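NADP-dependent alcohol dehydrogenase (Entamoeba histolytica, PDB 2OUI) probably catalyses the reversible, NADP-dependent interconversion of alcohols with aldehydes or ketones, as a zinc-containing tetrameric member of the medium-chain dehydrogenase family. Local coordinates at residues G109-F112 against S113-D117; S39-H42 against T43-G47. The protein carries 1 engineered substitution. All blocks are in the same frame, centred on the assembly; numbering follows the deposited sequence.

Interaction 1 (G109-F112 against S113-D117); sequences GWKF and SNFKD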
ATOM      1  N   GLY A 109      14.985 -13.426  12.415  1.00 20.98           N
ATOM      2  CA  GLY A 109      13.929 -14.439  12.386  1.00 20.89           C
ATOM      3  C   GLY A 109      14.364 -15.728  11.693  1.00 23.54           C
ATOM      4  O   GLY A 109      13.721 -16.774  11.845  1.00 25.12           O
ATOM      5  N   TRP A 110      15.439 -15.652  10.905  1.00 23.22           N
ATOM      6  CA  TRP A 110      16.035 -16.848  10.326  1.00 24.94           C
ATOM      7  C   TRP A 110      17.080 -17.368  11.324  1.00 23.94           C
ATOM      8  O   TRP A 110      18.227 -16.889  11.367  1.00 24.53           O
ATOM      9  CB  TRP A 110      16.651 -16.548   8.950  1.00 24.62           C
ATOM     10  CG  TRP A 110      17.461 -17.702   8.381  1.00 24.53           C
ATOM     11  CD1 TRP A 110      17.277 -19.051   8.613  1.00 26.36           C
ATOM     12  CD2 TRP A 110      18.549 -17.599   7.457  1.00 26.27           C
ATOM     13  NE1 TRP A 110      18.214 -19.783   7.903  1.00 27.73           N
ATOM     14  CE2 TRP A 110      19.018 -18.916   7.207  1.00 30.24           C
ATOM     15  CE3 TRP A 110      19.209 -16.516   6.854  1.00 25.79           C
ATOM     16  CZ2 TRP A 110      20.091 -19.177   6.349  1.00 30.68           C
ATOM     17  CZ3 TRP A 110      20.279 -16.770   6.022  1.00 29.55           C
ATOM     18  CH2 TRP A 110      20.710 -18.099   5.767  1.00 31.74           C
ATOM     19  N   LYS A 111      16.662 -18.333  12.143  1.00 23.85           N
ATOM     20  CA  LYS A 111      17.510 -18.820  13.226  1.00 23.97           C
ATOM     21  C   LYS A 111      18.259 -20.086  12.806  1.00 22.31           C
ATOM     22  O   LYS A 111      19.520 -20.131  12.856  1.00 22.17           O
ATOM     23  CB  LYS A 111      16.666 -19.053  14.500  1.00 21.12           C
ATOM     24  CG  LYS A 111      15.936 -17.770  14.927  1.00 25.45           C
ATOM     25  CD  LYS A 111      15.290 -17.886  16.315  1.00 24.08           C
ATOM     26  CE  LYS A 111      14.460 -16.580  16.601  1.00 21.59           C
ATOM     27  NZ  LYS A 111      15.326 -15.373  16.745  1.00 25.99           N
ATOM     28  N   PHE A 112      17.482 -21.105  12.427  1.00 24.02           N
ATOM     29  CA  PHE A 112      18.006 -22.415  12.014  1.00 22.22           C
ATOM     30  C   PHE A 112      19.099 -22.271  10.942  1.00 24.23           C
ATOM     31  O   PHE A 112      18.824 -21.779   9.854  1.00 22.76           O
ATOM     32  CB  PHE A 112      16.907 -23.260  11.377  1.00 23.77           C
ATOM     33  CG  PHE A 112      15.808 -23.715  12.322  1.00 21.81           C
ATOM     34  CD1 PHE A 112      16.101 -24.314  13.543  1.00 23.58           C
ATOM     35  CD2 PHE A 112      14.483 -23.646  11.912  1.00 26.63           C
ATOM     36  CE1 PHE A 112      15.063 -24.786  14.398  1.00 21.69           C
ATOM     37  CE2 PHE A 112      13.448 -24.116  12.746  1.00 23.93           C
ATOM     38  CZ  PHE A 112      13.744 -24.674  13.988  1.00 24.52           C
ATOM     39  N   SER A 113      20.304 -22.762  11.236  1.00 24.21           N
ATOM     40  CA  SER A 113      21.469 -22.738  10.319  1.00 24.78           C
ATOM     41  C   SER A 113      21.900 -21.330   9.908  1.00 26.60           C
ATOM     42  O   SER A 113      22.710 -21.176   8.999  1.00 27.86           O
ATOM     43  CB  SER A 113      21.330 -23.683   9.090  1.00 23.81           C
ATOM     44  OG  SER A 113      20.678 -23.070   7.980  1.00 24.01           O
ATOM     45  N   ASN A 114      21.361 -20.314  10.582  1.00 25.66           N
ATOM     46  CA  ASN A 114      21.960 -18.965  10.551  1.00 26.00           C
ATOM     47  C   ASN A 114      22.851 -18.767  11.791  1.00 26.74           C
ATOM     48  O   ASN A 114      24.088 -18.723  11.678  1.00 28.28           O
ATOM     49  CB  ASN A 114      20.858 -17.891  10.415  1.00 25.59           C
ATOM     50  CG  ASN A 114      21.399 -16.468  10.409  1.00 26.88           C
ATOM     51  OD1 ASN A 114      22.626 -16.234  10.389  1.00 27.35           O
ATOM     52  ND2 ASN A 114      20.475 -15.495  10.396  1.00 25.94           N
ATOM     53  N   PHE A 115      22.238 -18.706  12.977  1.00 24.87           N
ATOM     54  CA  PHE A 115      22.987 -18.581  14.216  1.00 28.10           C
ATOM     55  C   PHE A 115      22.499 -19.556  15.302  1.00 28.13           C
ATOM     56  O   PHE A 115      23.065 -19.586  16.392  1.00 31.14           O
ATOM     57  CB  PHE A 115      22.957 -17.133  14.731  1.00 28.34           C
ATOM     58  CG  PHE A 115      21.560 -16.579  14.902  1.00 32.15           C
ATOM     59  CD1 PHE A 115      20.827 -16.844  16.063  1.00 35.83           C
ATOM     60  CD2 PHE A 115      20.984 -15.795  13.907  1.00 27.45           C
ATOM     61  CE1 PHE A 115      19.533 -16.332  16.226  1.00 31.34           C
ATOM     62  CE2 PHE A 115      19.704 -15.295  14.065  1.00 29.29           C
ATOM     63  CZ  PHE A 115      18.979 -15.574  15.228  1.00 31.84           C
ATOM     64  N   LYS A 116      21.458 -20.337  14.986  1.00 25.08           N
ATOM     65  CA  LYS A 116      20.885 -21.347  15.900  1.00 23.84           C
ATOM     66  C   LYS A 116      21.052 -22.715  15.251  1.00 22.92           C
ATOM     67  O   LYS A 116      21.019 -22.841  14.020  1.00 23.07           O
ATOM     68  CB  LYS A 116      19.392 -21.057  16.140  1.00 23.95           C
ATOM     69  CG  LYS A 116      18.615 -22.073  17.026  1.00 24.76           C
ATOM     70  CD  LYS A 116      17.115 -21.730  17.109  1.00 25.98           C
ATOM     71  CE  LYS A 116      16.389 -22.621  18.115  1.00 20.77           C
ATOM     72  NZ  LYS A 116      14.922 -22.222  18.241  1.00 22.25           N
ATOM     73  N   ASP A 117      21.238 -23.745  16.069  1.00 24.21           N
ATOM     74  CA  ASP A 117      21.295 -25.105  15.540  1.00 23.92           C
ATOM     75  C   ASP A 117      20.021 -25.383  14.735  1.00 23.15           C
ATOM     76  O   ASP A 117      18.894 -25.109  15.191  1.00 26.50           O
ATOM     77  CB  ASP A 117      21.413 -26.121  16.661  1.00 22.24           C
ATOM     78  CG  ASP A 117      22.799 -26.159  17.303  1.00 29.55           C
ATOM     79  OD1 ASP A 117      23.816 -25.869  16.631  1.00 24.91           O
ATOM     80  OD2 ASP A 117      22.871 -26.508  18.498  1.00 29.89           O
TER
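Lys111 O is gripped by three backbone amides of the following residues: Asn114 N at 2.9 Å, Phe115 N at 3.1 Å and Lys116 N at 2.9 Å. Phe115 N lies in the carbonyl plane, with Asn114 N and Lys116 N well out of it on opposite sides, the chain curling around this one oxygen. A fourth bond uses a side chain: a chi1 of 179° swings the amide of Asn114 to Trp110 O, which ND2 meets at 2.8 Å in the plane of that carbonyl. Asparagine suits the place because its short amide folds back on the turn, and its OD1 is also hydrogen-bonded.

Aromatic contacts flank these bonds. Asn114 CB lies over the indole face, 3.8 Å from the centroid of the five-membered ring of Trp110, a CH-pi contact; amide and indole planes are 39° apart. Phe115 turns its CZ to Lys111 CG at 3.8 Å, and Asp117 O meets the edge of the Phe112 ring at CD1, 3.3 Å away.

The aliphatic parts of two lysines touch as well, Lys111 CB lying 3.8 Å from Lys116 CB, while their ammonium ends go to Asp89 and His125 respectively. Phe112 and Ser113, the latter with positive phi, are the central residues of a type II beta turn. Ser113 OG hydrogen-bonds with Asp40 OD1 and with ND1 of His59, a zinc ligand whose ring the Trp110 indole meets edge-to-face.

Interaction 2 (S39-H42 against T43-G47); sequences SDTH and TVWAG. With EDO (1,2-ethanediol), chain I; CAC (cacodylate ion), chain H.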
ATOM      1  N   SER A  39      21.488 -22.213   0.374  1.00 23.91           N
ATOM      2  CA  SER A  39      21.949 -21.220   1.356  1.00 25.77           C
ATOM      3  C   SER A  39      23.023 -21.806   2.248  1.00 25.89           C
ATOM      4  O   SER A  39      24.013 -21.143   2.571  1.00 23.82           O
ATOM      5  CB  SER A  39      20.806 -20.695   2.210  1.00 24.16           C
ATOM      6  OG  SER A  39      19.845 -20.054   1.397  1.00 29.86           O
ATOM      7  N   ASP A  40      22.837 -23.055   2.671  1.00 24.21           N
ATOM      8  CA  ASP A  40      23.824 -23.665   3.553  1.00 24.32           C
ATOM      9  C   ASP A  40      25.165 -23.908   2.874  1.00 23.99           C
ATOM     10  O   ASP A  40      26.205 -23.933   3.546  1.00 24.08           O
ATOM     11  CB  ASP A  40      23.279 -24.963   4.159  1.00 22.81           C
ATOM     12  CG  ASP A  40      22.371 -24.708   5.379  1.00 27.83           C
ATOM     13  OD1 ASP A  40      22.231 -23.538   5.832  1.00 25.36           O
ATOM     14  OD2 ASP A  40      21.826 -25.696   5.909  1.00 25.18           O
ATOM     15  N   THR A  41      25.154 -24.075   1.550  1.00 22.94           N
ATOM     16  CA  THR A  41      26.417 -24.137   0.814  1.00 24.60           C
ATOM     17  C   THR A  41      27.142 -22.767   0.818  1.00 24.63           C
ATOM     18  O   THR A  41      28.370 -22.731   0.958  1.00 27.73           O
ATOM     19  CB  THR A  41      26.254 -24.692  -0.649  1.00 25.18           C
ATOM     20  OG1 THR A  41      25.615 -23.712  -1.475  1.00 26.49           O
ATOM     21  CG2 THR A  41      25.425 -25.970  -0.662  1.00 23.81           C
ATOM     22  N   HIS A  42      26.398 -21.660   0.689  1.00 28.22           N
ATOM     23  CA  HIS A  42      27.008 -20.306   0.800  1.00 26.89           C
ATOM     24  C   HIS A  42      27.587 -20.132   2.208  1.00 27.38           C
ATOM     25  O   HIS A  42      28.725 -19.697   2.381  1.00 27.07           O
ATOM     26  CB  HIS A  42      26.009 -19.159   0.559  1.00 28.60           C
ATOM     27  CG  HIS A  42      25.271 -19.216  -0.748  1.00 29.70           C
ATOM     28  ND1 HIS A  42      25.780 -19.822  -1.878  1.00 30.67           N
ATOM     29  CD2 HIS A  42      24.075 -18.684  -1.114  1.00 29.00           C
ATOM     30  CE1 HIS A  42      24.921 -19.685  -2.876  1.00 34.42           C
ATOM     31  NE2 HIS A  42      23.872 -19.007  -2.434  1.00 34.01           N
ATOM     32  N   THR A  43      26.796 -20.494   3.214  1.00 26.10           N
ATOM     33  CA  THR A  43      27.218 -20.341   4.610  1.00 26.29           C
ATOM     34  C   THR A  43      28.490 -21.129   4.907  1.00 26.10           C
ATOM     35  O   THR A  43      29.441 -20.581   5.484  1.00 26.38           O
ATOM     36  CB  THR A  43      26.050 -20.723   5.552  1.00 22.64           C
ATOM     37  OG1 THR A  43      24.950 -19.848   5.284  1.00 26.24           O
ATOM     38  CG2 THR A  43      26.459 -20.651   7.031  1.00 26.38           C
ATOM     39  N   VAL A  44      28.529 -22.408   4.504  1.00 24.28           N
ATOM     40  CA  VAL A  44      29.683 -23.270   4.802  1.00 23.83           C
ATOM     41  C   VAL A  44      30.895 -22.987   3.903  1.00 26.25           C
ATOM     42  O   VAL A  44      32.001 -22.733   4.399  1.00 26.45           O
ATOM     43  CB  VAL A  44      29.331 -24.794   4.732  1.00 22.94           C
ATOM     44  CG1 VAL A  44      30.581 -25.672   4.914  1.00 21.58           C
ATOM     45  CG2 VAL A  44      28.264 -25.159   5.754  1.00 23.96           C
ATOM     46  N   TRP A  45      30.710 -23.030   2.584  1.00 26.51           N
ATOM     47  CA  TRP A  45      31.897 -23.014   1.722  1.00 28.90           C
ATOM     48  C   TRP A  45      32.308 -21.599   1.271  1.00 28.66           C
ATOM     49  O   TRP A  45      33.462 -21.381   0.931  1.00 29.34           O
ATOM     50  CB  TRP A  45      31.783 -24.010   0.551  1.00 28.12           C
ATOM     51  CG  TRP A  45      31.906 -25.475   0.994  1.00 26.26           C
ATOM     52  CD1 TRP A  45      33.057 -26.187   1.190  1.00 24.49           C
ATOM     53  CD2 TRP A  45      30.825 -26.373   1.279  1.00 24.47           C
ATOM     54  NE1 TRP A  45      32.760 -27.473   1.577  1.00 26.15           N
ATOM     55  CE2 TRP A  45      31.396 -27.610   1.644  1.00 26.79           C
ATOM     56  CE3 TRP A  45      29.421 -26.251   1.247  1.00 25.07           C
ATOM     57  CZ2 TRP A  45      30.619 -28.714   1.989  1.00 27.88           C
ATOM     58  CZ3 TRP A  45      28.652 -27.348   1.590  1.00 27.01           C
ATOM     59  CH2 TRP A  45      29.252 -28.562   1.962  1.00 27.99           C
ATOM     60  N   ALA A  46      31.370 -20.654   1.299  1.00 30.02           N
ATOM     61  CA  ALA A  46      31.662 -19.261   0.943  1.00 31.50           C
ATOM     62  C   ALA A  46      31.887 -18.379   2.176  1.00 33.63           C
ATOM     63  O   ALA A  46      32.434 -17.280   2.059  1.00 34.14           O
ATOM     64  CB  ALA A  46      30.525 -18.661   0.048  1.00 31.38           C
ATOM     65  N   GLY A  47      31.482 -18.858   3.352  1.00 31.06           N
ATOM     66  CA  GLY A  47      31.561 -18.059   4.580  1.00 31.70           C
ATOM     67  C   GLY A  47      30.761 -16.768   4.510  1.00 32.71           C
ATOM     68  O   GLY A  47      31.103 -15.777   5.173  1.00 34.48           O
TER
HETATM   69  C1  EDO I2001      17.378 -18.675  -1.001  1.00 33.62           C
HETATM   70  O1  EDO I2001      18.029 -17.603  -1.700  1.00 37.88           O
HETATM   71  C2  EDO I2001      18.058 -20.002  -1.333  1.00 30.74           C
HETATM   72  O2  EDO I2001      19.489 -19.900  -1.466  1.00 31.12           O
HETATM   73 AS   CAC H1001      16.766 -18.973   3.003  1.00 26.50          AS
HETATM   74  O1  CAC H1001      15.605 -18.785   1.732  1.00 25.49           O
HETATM   75  O2  CAC H1001      17.850 -20.323   2.659  1.00 19.09           O
HETATM   76  C1  CAC H1001      17.989 -17.454   3.104  1.00 26.48           C
HETATM   77  C2  CAC H1001      15.891 -19.318   4.724  1.00 28.70           C
HETATM   78  O   HOH W   1      22.891 -20.954   6.164  1.00 18.66           O
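Thr43 OG1 is held by two hydrogen bonds: it donates to water 1 in a short bond of 2.5 Å, and it pairs with Tyr267 OH. The same water donates to Asp40 OD1 at 2.7 Å, bridging the two side chains across a helical turn. Asp40 is well matched to its setting, for OD1 also meets Ser113 OG and OD2 takes the amide of Gly58. Threonine gives its hydroxyl to this network by placing OG1 beside its backbone N (chi1 -60°).

Ordinary helix bonds run beneath these groups: Thr43 N meets Ser39 O at 2.9 Å, and Val44 N and Trp45 N follow on Asp40 O and Thr41 O. The bond from Ala46 N to His42 O is weak, as the helix widens toward its end, and Gly47 leaves it with positive phi, a conformation that favours glycine.

Nonpolar contact is concentrated on Trp45. The indole presents its edge to Thr41, with CE3 4.0 Å from Thr41 CB, while Val44 CG1 lies 3.7 Å above the ring plane. Lys338 adds a cation-pi contact. The OG1 of Thr41 hydrogen-bonds to Thr38 O, while its CB and CG2 touch the indole.

At the other end, Ser39 OG receives a hydrogen bond from ethanediol O2 at 2.9 Å and approaches cacodylate O2 doubtfully close; both are probably crystallisation molecules. The chemistry is divided: just after zinc ligand Cys37, a single hydroxyl, that of Ser39, whose side chain is about 4 Å from the zinc, lines a site that can probably take up an oxygen ligand, whereas Val44 and Trp45 pack mainly through carbon and ring surface.

In the fold
From the N terminus, the chain reaches interaction 2 first, on helix 38-46, directly after zinc ligand Cys37; it then passes through His59, another ligand, before interaction 1 forms in the long loop between helix 93-96 and strand 124-126. Each contact closes only a short local turn, and the two stand in series, neither nesting nor crossing. They meet in space nonetheless, at the hydroxyl of Ser113 and the carboxylate of Asp40, with centres 13 Å apart. Together they join the helix, which has strands 2-8 and 11-16 and helix 329-339 as neighbours, to the loop that also contacts His59. All four segments lie within the GroES-like range.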